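Local coordinates for mandelate racemase/muconate lactonizing enzyme family protein (PDB 3T9P), which is a putative isomerase of the enolase superfamily, probably acting on a carboxylate substrate by metal-assisted proton abstraction, as its relatives do, at residues Phe31-Val36 / Pro375-Ser380; Asp77-Ala82 / Trp112-Lys117; Trp168-Glu173 / Lys202-Asn207. One frame throughout, in Å; residues are numbered along the deposited sequence.

Contact 1: residues Phe31-Val36 / Pro375-Ser380; sequences FCNEFV and PTWLDS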
loop_
_atom_site.group_PDB
_atom_site.type_symbol
_atom_site.label_atom_id
_atom_site.label_comp_id
_atom_site.label_asym_id
_atom_site.label_seq_id
_atom_site.Cartn_x
_atom_site.Cartn_y
_atom_site.Cartn_z
ATOM N N PHE A 31 -6.632 -19.249 -10.368
ATOM C CA PHE A 31 -6.189 -20.532 -9.930
ATOM C C PHE A 31 -4.945 -20.245 -9.098
ATOM O O PHE A 31 -3.976 -19.796 -9.617
ATOM C CB PHE A 31 -5.796 -21.426 -11.126
ATOM C CG PHE A 31 -6.869 -21.640 -12.163
ATOM C CD1 PHE A 31 -7.205 -20.677 -13.046
ATOM C CD2 PHE A 31 -7.458 -22.839 -12.314
ATOM C CE1 PHE A 31 -8.143 -20.900 -13.997
ATOM C CE2 PHE A 31 -8.393 -23.028 -13.251
ATOM C CZ PHE A 31 -8.738 -22.054 -14.080
ATOM N N CYS A 32 -4.981 -20.554 -7.820
ATOM C CA CYS A 32 -3.890 -20.252 -6.910
ATOM C C CYS A 32 -3.487 -21.317 -5.908
ATOM O O CYS A 32 -4.192 -22.230 -5.677
ATOM C CB CYS A 32 -4.230 -18.974 -6.141
ATOM S SG CYS A 32 -5.813 -19.027 -5.271
ATOM N N ASN A 33 -2.306 -21.124 -5.380
ATOM C CA ASN A 33 -1.778 -21.679 -4.171
ATOM C C ASN A 33 -1.197 -20.493 -3.391
ATOM O O ASN A 33 -1.392 -19.391 -3.798
ATOM C CB ASN A 33 -0.845 -22.851 -4.317
ATOM C CG ASN A 33 0.475 -22.523 -4.990
ATOM O OD1 ASN A 33 0.965 -21.431 -4.995
ATOM N ND2 ASN A 33 1.047 -23.540 -5.555
ATOM N N GLU A 34 -0.587 -20.724 -2.259
ATOM C CA GLU A 34 0.027 -19.681 -1.487
ATOM C C GLU A 34 1.093 -18.876 -2.249
ATOM O O GLU A 34 1.299 -17.760 -1.958
ATOM C CB GLU A 34 0.678 -20.225 -0.217
ATOM C CG GLU A 34 0.164 -19.573 1.005
ATOM C CD GLU A 34 0.462 -20.325 2.374
ATOM O OE1 GLU A 34 1.359 -19.915 3.092
ATOM O OE2 GLU A 34 -0.223 -21.292 2.708
ATOM N N PHE A 35 1.777 -19.510 -3.173
ATOM C CA PHE A 35 2.863 -18.923 -3.903
ATOM C C PHE A 35 2.491 -18.217 -5.191
ATOM O O PHE A 35 3.120 -17.248 -5.504
ATOM C CB PHE A 35 3.992 -19.905 -4.124
ATOM C CG PHE A 35 4.629 -20.324 -2.885
ATOM C CD1 PHE A 35 5.488 -19.512 -2.239
ATOM C CD2 PHE A 35 4.290 -21.500 -2.301
ATOM C CE1 PHE A 35 6.041 -19.898 -1.076
ATOM C CE2 PHE A 35 4.834 -21.881 -1.124
ATOM C CZ PHE A 35 5.688 -21.090 -0.521
ATOM N N VAL A 36 1.508 -18.704 -5.926
ATOM C CA VAL A 36 1.344 -18.167 -7.312
ATOM C C VAL A 36 -0.091 -18.210 -7.639
ATOM O O VAL A 36 -0.743 -19.134 -7.132
ATOM C CB VAL A 36 2.105 -19.018 -8.411
ATOM C CG1 VAL A 36 2.024 -18.226 -9.752
ATOM C CG2 VAL A 36 3.504 -19.141 -8.094
ATOM N N PRO A 375 -1.739 -27.593 -17.537
ATOM C CA PRO A 375 -2.984 -28.048 -16.925
ATOM C C PRO A 375 -2.748 -28.928 -15.675
ATOM O O PRO A 375 -3.626 -29.008 -14.886
ATOM C CB PRO A 375 -3.676 -28.872 -18.068
ATOM C CG PRO A 375 -3.120 -28.231 -19.336
ATOM C CD PRO A 375 -1.627 -28.004 -18.957
ATOM N N THR A 376 -1.615 -29.594 -15.482
ATOM C CA THR A 376 -1.394 -30.327 -14.218
ATOM C C THR A 376 -1.418 -29.397 -12.983
ATOM O O THR A 376 -1.996 -29.657 -11.889
ATOM C CB THR A 376 -0.032 -31.081 -14.234
ATOM O OG1 THR A 376 0.056 -31.911 -15.440
ATOM C CG2 THR A 376 0.262 -31.978 -12.921
ATOM N N TRP A 377 -0.722 -28.290 -13.134
ATOM C CA TRP A 377 -0.711 -27.347 -11.971
ATOM C C TRP A 377 -2.118 -26.725 -11.742
ATOM O O TRP A 377 -2.619 -26.675 -10.639
ATOM C CB TRP A 377 0.340 -26.295 -12.331
ATOM C CG TRP A 377 0.612 -25.368 -11.104
ATOM C CD1 TRP A 377 1.604 -25.493 -10.181
ATOM C CD2 TRP A 377 -0.207 -24.254 -10.695
ATOM N NE1 TRP A 377 1.456 -24.499 -9.189
ATOM C CE2 TRP A 377 0.352 -23.735 -9.494
ATOM C CE3 TRP A 377 -1.366 -23.653 -11.211
ATOM C CZ2 TRP A 377 -0.157 -22.676 -8.867
ATOM C CZ3 TRP A 377 -1.914 -22.535 -10.502
ATOM C CH2 TRP A 377 -1.279 -22.081 -9.355
ATOM N N LEU A 378 -2.790 -26.342 -12.825
ATOM C CA LEU A 378 -4.115 -25.796 -12.733
ATOM C C LEU A 378 -5.077 -26.715 -12.117
ATOM O O LEU A 378 -6.054 -26.260 -11.472
ATOM C CB LEU A 378 -4.653 -25.403 -14.137
ATOM C CG LEU A 378 -3.814 -24.320 -14.854
ATOM C CD1 LEU A 378 -4.219 -24.076 -16.317
ATOM C CD2 LEU A 378 -3.861 -22.977 -14.049
ATOM N N ASP A 379 -4.890 -28.018 -12.369
ATOM C CA ASP A 379 -5.860 -29.022 -11.939
ATOM C C ASP A 379 -5.930 -29.072 -10.423
ATOM O O ASP A 379 -6.978 -29.383 -9.880
ATOM C CB ASP A 379 -5.525 -30.446 -12.522
ATOM C CG ASP A 379 -6.495 -31.539 -12.031
ATOM O OD1 ASP A 379 -7.696 -31.477 -12.383
ATOM O OD2 ASP A 379 -6.050 -32.458 -11.317
ATOM N N SER A 380 -4.861 -28.873 -9.704
ATOM C CA SER A 380 -5.041 -29.013 -8.294
ATOM C C SER A 380 -4.931 -27.651 -7.583
ATOM O O SER A 380 -4.759 -27.609 -6.347
ATOM C CB SER A 380 -3.996 -29.981 -7.684
ATOM O OG SER A 380 -2.719 -29.525 -8.010
HETATM O O HOH W 1 3.575 -24.099 -7.235
#
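Trp377, on the short helix 375-379, pushes its indole into the turn that follows strand 25-32, part of the loop that in relatives closes over the active site. Its CG stands anti to the backbone N (chi1 -171°), which sends the six-membered ring out between Phe31, Asn33 and Val36. The ring meets the backbone edge-on: CZ3 lies 3.5 Å from Phe31 O, near the ring plane, and CH2 approaches Val36 O. Asn33 passes across the indole at about a right angle, its ND2 3.6 Å from Trp377 CZ2 and its amide plane turned 72° from the ring. The two groups share a water, which accepts from Trp377 NE1 at 2.9 Å and from Asn33 ND2 at 3.1 Å. The amide oxygen serves the turn: Asn33 OD1 accepts from Phe35 N (2.8 Å), an Asx turn, and from Val36 N (2.9 Å), the donors arriving from opposite faces of its plane. A leucine in place of Asn33 would probably leave Phe35 N and Val36 N without their acceptor and the water without its link to the turn. Next, Leu378 lays CD2 over one face of the Phe31 ring, 4.2 Å from its centroid, a CH-pi contact. Trp50 of strand 48-52 touches both Phe31 and Leu378, and Phe38 meets the indole edge to face. Helix 375-379, just before the last strand of the sheet, thus packs on the end of strand 25-32 by apolar contacts and an indole edge set against two carbonyl oxygens, a water bridging the indole N-H to an amide already holding its own turn.

Contact 2: residues Asp77-Ala82 / Trp112-Lys117; sequences DALDFA and WDMRGK
An edge-to-face aromatic pair, Phe81 against Trp112, belongs to the buried side of the N-terminal capping domain that faces the barrel, where the loop before helix 82-91 packs against helix 98-119. Phe81, at the N-cap position of helix 82-91, turns its CZ edge onto the five-membered ring of Trp112, with centroids 5.0 Å apart and planes at 66°. The closest approach, Phe81 CZ to Trp112 NE1, is 3.4 Å. Phe81 CG sits between its backbone N and carbonyl carbon (chi1 65°), a rotamer that brings the ring end toward the helix although the side chain sets out beside it. From the helix, Met114 reaches toward the loop: its chain bends at both chi2 and chi3, placing CE 3.4 Å from Ala78 O and against Ala78 CB and Leu79 CD2. Leu79 crosses Met114 at about a right angle and also brushes the aliphatic part of Arg115, CD2 to CG. Its backbone N is held by Asp77 OD1 at 2.8 Å, an Asx turn that shapes the loop here. Arg115 pairs through NE with Glu119, and its NH1 donates to a water at 3.2 Å; that water, lying over the same face of Trp112 as Phe81, bonds only weakly to Leu79 O. Behind the loop, Val41 and Thr43 of strand 37-43 back Met114, and Val123 and Leu126 of helix 123-126 pack on Trp112. His288, on helix 287-299 of the C-terminal domain, meets both aromatic rings, so the pair stands where the capping domain borders the barrel.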
loop_
_atom_site.group_PDB
_atom_site.type_symbol
_atom_site.label_atom_id
_atom_site.label_comp_id
_atom_site.label_asym_id
_atom_site.label_seq_id
_atom_site.Cartn_x
_atom_site.Cartn_y
_atom_site.Cartn_z
ATOM N N ASP A 77 -14.260 -2.519 -21.440
ATOM C CA ASP A 77 -13.547 -2.719 -22.733
ATOM C C ASP A 77 -12.321 -3.610 -22.531
ATOM O O ASP A 77 -11.339 -3.189 -21.839
ATOM C CB ASP A 77 -13.170 -1.306 -23.276
ATOM C CG ASP A 77 -12.530 -1.327 -24.647
ATOM O OD1 ASP A 77 -12.139 -2.405 -25.210
ATOM O OD2 ASP A 77 -12.397 -0.193 -25.187
ATOM N N ALA A 78 -12.359 -4.809 -23.151
ATOM C CA ALA A 78 -11.237 -5.779 -23.058
ATOM C C ALA A 78 -10.024 -5.389 -23.853
ATOM O O ALA A 78 -8.918 -5.926 -23.550
ATOM C CB ALA A 78 -11.648 -7.249 -23.316
ATOM N N LEU A 79 -10.159 -4.377 -24.753
ATOM C CA LEU A 79 -9.046 -4.052 -25.648
ATOM C C LEU A 79 -8.395 -2.701 -25.401
ATOM O O LEU A 79 -7.416 -2.335 -26.064
ATOM C CB LEU A 79 -9.540 -4.119 -27.144
ATOM C CG LEU A 79 -10.015 -5.541 -27.578
ATOM C CD1 LEU A 79 -10.536 -5.355 -29.013
ATOM C CD2 LEU A 79 -8.854 -6.502 -27.509
ATOM N N ASP A 80 -8.961 -1.913 -24.510
ATOM C CA ASP A 80 -8.409 -0.576 -24.304
ATOM C C ASP A 80 -8.715 -0.348 -22.844
ATOM O O ASP A 80 -9.863 0.006 -22.467
ATOM C CB ASP A 80 -9.072 0.467 -25.179
ATOM C CG ASP A 80 -8.475 1.876 -24.932
ATOM O OD1 ASP A 80 -7.377 1.967 -24.377
ATOM O OD2 ASP A 80 -9.103 2.889 -25.215
ATOM N N PHE A 81 -7.752 -0.727 -21.992
ATOM C CA PHE A 81 -8.131 -0.867 -20.535
ATOM C C PHE A 81 -7.265 -0.022 -19.595
ATOM O O PHE A 81 -7.379 -0.134 -18.376
ATOM C CB PHE A 81 -8.088 -2.374 -20.160
ATOM C CG PHE A 81 -6.707 -3.003 -20.239
ATOM C CD1 PHE A 81 -5.849 -2.985 -19.095
ATOM C CD2 PHE A 81 -6.251 -3.663 -21.417
ATOM C CE1 PHE A 81 -4.629 -3.572 -19.119
ATOM C CE2 PHE A 81 -5.006 -4.294 -21.450
ATOM C CZ PHE A 81 -4.161 -4.254 -20.289
ATOM N N ALA A 82 -6.338 0.769 -20.139
ATOM C CA ALA A 82 -5.513 1.604 -19.221
ATOM C C ALA A 82 -6.410 2.482 -18.280
ATOM O O ALA A 82 -6.216 2.541 -17.027
ATOM C CB ALA A 82 -4.473 2.421 -19.993
ATOM N N TRP A 112 -3.299 -8.393 -21.759
ATOM C CA TRP A 112 -2.262 -8.324 -22.832
ATOM C C TRP A 112 -2.173 -9.667 -23.567
ATOM O O TRP A 112 -1.986 -9.690 -24.765
ATOM C CB TRP A 112 -0.872 -7.913 -22.237
ATOM C CG TRP A 112 -0.870 -6.449 -21.806
ATOM C CD1 TRP A 112 -0.843 -5.932 -20.501
ATOM C CD2 TRP A 112 -0.865 -5.347 -22.683
ATOM N NE1 TRP A 112 -0.802 -4.566 -20.542
ATOM C CE2 TRP A 112 -0.865 -4.169 -21.875
ATOM C CE3 TRP A 112 -0.869 -5.226 -24.104
ATOM C CZ2 TRP A 112 -0.876 -2.881 -22.442
ATOM C CZ3 TRP A 112 -0.939 -3.928 -24.673
ATOM C CH2 TRP A 112 -0.935 -2.776 -23.836
ATOM N N ASP A 113 -2.185 -10.765 -22.837
ATOM C CA ASP A 113 -2.054 -12.098 -23.464
ATOM C C ASP A 113 -3.277 -12.343 -24.358
ATOM O O ASP A 113 -3.145 -12.849 -25.450
ATOM C CB ASP A 113 -2.029 -13.201 -22.377
ATOM C CG ASP A 113 -1.670 -14.633 -22.981
ATOM O OD1 ASP A 113 -0.575 -14.744 -23.636
ATOM O OD2 ASP A 113 -2.522 -15.607 -22.773
ATOM N N MET A 114 -4.437 -11.960 -23.880
ATOM C CA MET A 114 -5.682 -12.051 -24.658
ATOM C C MET A 114 -5.561 -11.308 -25.974
ATOM O O MET A 114 -5.796 -11.908 -27.060
ATOM C CB MET A 114 -6.921 -11.611 -23.812
ATOM C CG MET A 114 -8.323 -11.852 -24.535
ATOM S SD MET A 114 -8.616 -10.567 -25.804
ATOM C CE MET A 114 -8.797 -9.115 -24.740
ATOM N N ARG A 115 -5.195 -10.018 -25.921
ATOM C CA ARG A 115 -5.052 -9.203 -27.132
ATOM C C ARG A 115 -3.947 -9.735 -28.033
ATOM O O ARG A 115 -4.113 -9.806 -29.221
ATOM C CB ARG A 115 -4.752 -7.740 -26.754
ATOM C CG ARG A 115 -4.664 -6.826 -27.957
ATOM C CD ARG A 115 -4.567 -5.398 -27.491
ATOM N NE ARG A 115 -4.204 -4.619 -28.655
ATOM C CZ ARG A 115 -3.680 -3.407 -28.619
ATOM N NH1 ARG A 115 -3.403 -2.813 -27.455
ATOM N NH2 ARG A 115 -3.372 -2.813 -29.760
ATOM N N GLY A 116 -2.866 -10.225 -27.461
ATOM C CA GLY A 116 -1.782 -10.832 -28.233
ATOM C C GLY A 116 -2.227 -12.055 -29.052
ATOM O O GLY A 116 -1.943 -12.115 -30.282
ATOM N N LYS A 117 -2.956 -12.980 -28.413
ATOM C CA LYS A 117 -3.553 -14.161 -29.110
ATOM C C LYS A 117 -4.604 -13.792 -30.130
ATOM O O LYS A 117 -4.703 -14.405 -31.181
ATOM C CB LYS A 117 -4.120 -15.103 -28.057
ATOM C CG LYS A 117 -2.897 -15.832 -27.366
ATOM C CD LYS A 117 -3.385 -16.465 -26.004
ATOM C CE LYS A 117 -2.289 -17.340 -25.425
ATOM N NZ LYS A 117 -2.585 -17.849 -24.091
HETATM O O HOH W 2 -4.590 -3.777 -24.610
#

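Contact 3: residues Trp168-Glu173 / Lys202-Asn207; sequences WRVGAE and KLVDGN
A single nitrogen, Arg169 NH2, reaches two neighbours at and just beyond the end of the adjoining strand: it donates to Asn207 OD1 at 2.9 Å and forms a salt bridge with Asp205 OD2 at 3.0 Å. The amide lies nearly coplanar with the guanidinium, 23° apart, and offers a lone pair in its carbonyl plane; the carboxylate, running alongside the arginine, is turned 35° from it. Arg169 gets there by bending at chi2 (-71°), and Ser140 O takes its NE, fixing the rotation of the group. Asn207 OD1 has a second donor in Arg143 NH1, while a water accepting from Asn207 ND2 bonds NH2 weakly. Asp205 shapes the chain beyond its strand: OD1 accepts from Asn207 N at 2.7 Å, from above the carboxylate plane, in an Asx turn. All this stands at the C-terminal ends of two parallel strands, 165-169 and 201-205, joined through helix 184-196 in a beta-alpha-beta crossover of the enolase-type barrel. In this superfamily that rim carries the metal-binding and catalytic groups; Glu231 OE2 of the next strand stands close to Asp205 OD2, two like charges, as at metal sites of relatives, that Arg169 probably helps to offset. Three backbone bonds hold the strands in register: Trp168 N to Leu203 O (3.2 Å), Asp205 N to Trp168 O (3.0 Å) and Val170 N to Asp205 O (3.1 Å). On the other face of the sheet, Val204 CG1 sits over the Trp168 five-membered ring, 3.8 Å from its centroid, and Lys202 runs beside the indole. Val192 of helix 184-196 touches Trp168. Beyond the strand, Val170 crosses Val204, methyl against methyl. Further along, Glu173 leans CG on Asn207 CB and packs on Leu93 of the second subunit.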
loop_
_atom_site.group_PDB
_atom_site.type_symbol
_atom_site.label_atom_id
_atom_site.label_comp_id
_atom_site.label_asym_id
_atom_site.label_seq_id
_atom_site.Cartn_x
_atom_site.Cartn_y
_atom_site.Cartn_z
ATOM N N TRP A 168 24.872 -10.646 -6.685
ATOM C CA TRP A 168 24.791 -11.311 -5.386
ATOM C C TRP A 168 24.486 -10.318 -4.253
ATOM O O TRP A 168 24.165 -9.125 -4.497
ATOM C CB TRP A 168 26.138 -12.100 -5.167
ATOM C CG TRP A 168 27.420 -11.386 -5.068
ATOM C CD1 TRP A 168 28.134 -11.155 -3.904
ATOM C CD2 TRP A 168 28.199 -10.774 -6.143
ATOM N NE1 TRP A 168 29.340 -10.551 -4.212
ATOM C CE2 TRP A 168 29.391 -10.316 -5.573
ATOM C CE3 TRP A 168 28.056 -10.719 -7.556
ATOM C CZ2 TRP A 168 30.376 -9.658 -6.330
ATOM C CZ3 TRP A 168 29.035 -10.122 -8.318
ATOM C CH2 TRP A 168 30.253 -9.653 -7.692
ATOM N N ARG A 169 24.496 -10.838 -3.011
ATOM C CA ARG A 169 23.970 -10.076 -1.870
ATOM C C ARG A 169 25.025 -9.642 -0.926
ATOM O O ARG A 169 25.984 -10.397 -0.662
ATOM C CB ARG A 169 22.955 -10.870 -1.039
ATOM C CG ARG A 169 21.799 -11.487 -1.876
ATOM C CD ARG A 169 20.828 -10.463 -2.407
ATOM N NE ARG A 169 20.214 -10.908 -3.652
ATOM C CZ ARG A 169 19.252 -10.272 -4.300
ATOM N NH1 ARG A 169 18.854 -10.737 -5.494
ATOM N NH2 ARG A 169 18.688 -9.165 -3.769
ATOM N N VAL A 170 24.833 -8.435 -0.407
ATOM C CA VAL A 170 25.623 -7.934 0.703
ATOM C C VAL A 170 24.676 -7.528 1.858
ATOM O O VAL A 170 23.460 -7.440 1.662
ATOM C CB VAL A 170 26.554 -6.738 0.294
ATOM C CG1 VAL A 170 27.516 -7.179 -0.774
ATOM C CG2 VAL A 170 25.665 -5.541 -0.274
ATOM N N GLY A 171 25.283 -7.340 3.026
ATOM C CA GLY A 171 24.596 -6.908 4.226
ATOM C C GLY A 171 23.596 -8.038 4.542
ATOM O O GLY A 171 23.774 -9.176 4.121
ATOM N N ALA A 172 22.624 -7.674 5.371
ATOM C CA ALA A 172 21.426 -8.493 5.783
ATOM C C ALA A 172 20.179 -7.699 5.393
ATOM O O ALA A 172 20.144 -6.451 5.494
ATOM C CB ALA A 172 21.501 -8.829 7.310
ATOM N N GLU A 173 19.159 -8.390 4.891
ATOM C CA GLU A 173 17.908 -7.688 4.470
ATOM C C GLU A 173 17.359 -6.815 5.592
ATOM O O GLU A 173 17.061 -7.318 6.689
ATOM C CB GLU A 173 16.843 -8.642 3.987
ATOM C CG GLU A 173 15.542 -7.923 3.613
ATOM C CD GLU A 173 14.451 -8.966 3.250
ATOM O OE1 GLU A 173 14.002 -9.714 4.153
ATOM O OE2 GLU A 173 14.033 -9.025 2.075
ATOM N N LYS A 202 29.275 -6.809 -12.782
ATOM C CA LYS A 202 28.963 -7.280 -11.413
ATOM C C LYS A 202 27.997 -6.345 -10.749
ATOM O O LYS A 202 28.120 -5.132 -10.878
ATOM C CB LYS A 202 30.292 -7.384 -10.647
ATOM C CG LYS A 202 31.175 -8.537 -11.348
ATOM C CD LYS A 202 32.583 -8.391 -10.737
ATOM C CE LYS A 202 33.701 -8.610 -11.704
ATOM N NZ LYS A 202 34.363 -7.231 -11.750
ATOM N N LEU A 203 27.052 -6.932 -10.006
ATOM C CA LEU A 203 25.998 -6.159 -9.397
ATOM C C LEU A 203 25.915 -6.729 -7.992
ATOM O O LEU A 203 26.149 -7.932 -7.765
ATOM C CB LEU A 203 24.648 -6.466 -10.099
ATOM C CG LEU A 203 24.464 -6.094 -11.565
ATOM C CD1 LEU A 203 25.095 -7.117 -12.535
ATOM C CD2 LEU A 203 22.967 -5.937 -11.946
ATOM N N VAL A 204 25.561 -5.918 -7.033
ATOM C CA VAL A 204 25.148 -6.408 -5.706
ATOM C C VAL A 204 23.913 -5.684 -5.175
ATOM O O VAL A 204 23.617 -4.632 -5.642
ATOM C CB VAL A 204 26.241 -6.452 -4.649
ATOM C CG1 VAL A 204 27.421 -7.232 -5.101
ATOM C CG2 VAL A 204 26.555 -5.129 -4.207
ATOM N N ASP A 205 23.201 -6.325 -4.247
ATOM C CA ASP A 205 22.035 -5.763 -3.645
ATOM C C ASP A 205 22.193 -5.798 -2.148
ATOM O O ASP A 205 22.514 -6.812 -1.570
ATOM C CB ASP A 205 20.780 -6.513 -4.138
ATOM C CG ASP A 205 19.473 -5.858 -3.776
ATOM O OD1 ASP A 205 19.366 -4.996 -2.924
ATOM O OD2 ASP A 205 18.532 -6.270 -4.403
ATOM N N GLY A 206 21.972 -4.656 -1.561
ATOM C CA GLY A 206 22.003 -4.515 -0.145
ATOM C C GLY A 206 20.648 -4.696 0.530
ATOM O O GLY A 206 20.562 -4.637 1.692
ATOM N N ASN A 207 19.603 -4.871 -0.242
ATOM C CA ASN A 207 18.227 -4.975 0.320
ATOM C C ASN A 207 17.964 -4.191 1.612
ATOM O O ASN A 207 17.526 -4.783 2.606
ATOM C CB ASN A 207 17.836 -6.474 0.484
ATOM C CG ASN A 207 17.798 -7.165 -0.847
ATOM O OD1 ASN A 207 18.768 -7.814 -1.245
ATOM N ND2 ASN A 207 16.693 -7.018 -1.567
HETATM O O HOH W 3 15.447 -7.948 -4.145
#

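Overall arrangement
Contacts 1 and 2 both lie in or against the capping domain, their centres 23 Å apart and nearest atoms about 10 Å. Trp50 connects them: its side chain touches Phe31 and Leu378 of contact 1, and its backbone N bonds to Asp113 within 112-117. Contact 3 belongs to the barrel, its centre 32 Å from that of contact 1 and 37 Å from that of contact 2, which lies across the chain's centre. Contact 1 joins residues near the start of the chain to others near its end, spanning the other two. In this superfamily the active site forms between capping domain and barrel rim; contact 3 lies on that rim, and the loop of contact 1 is probably on the capping side.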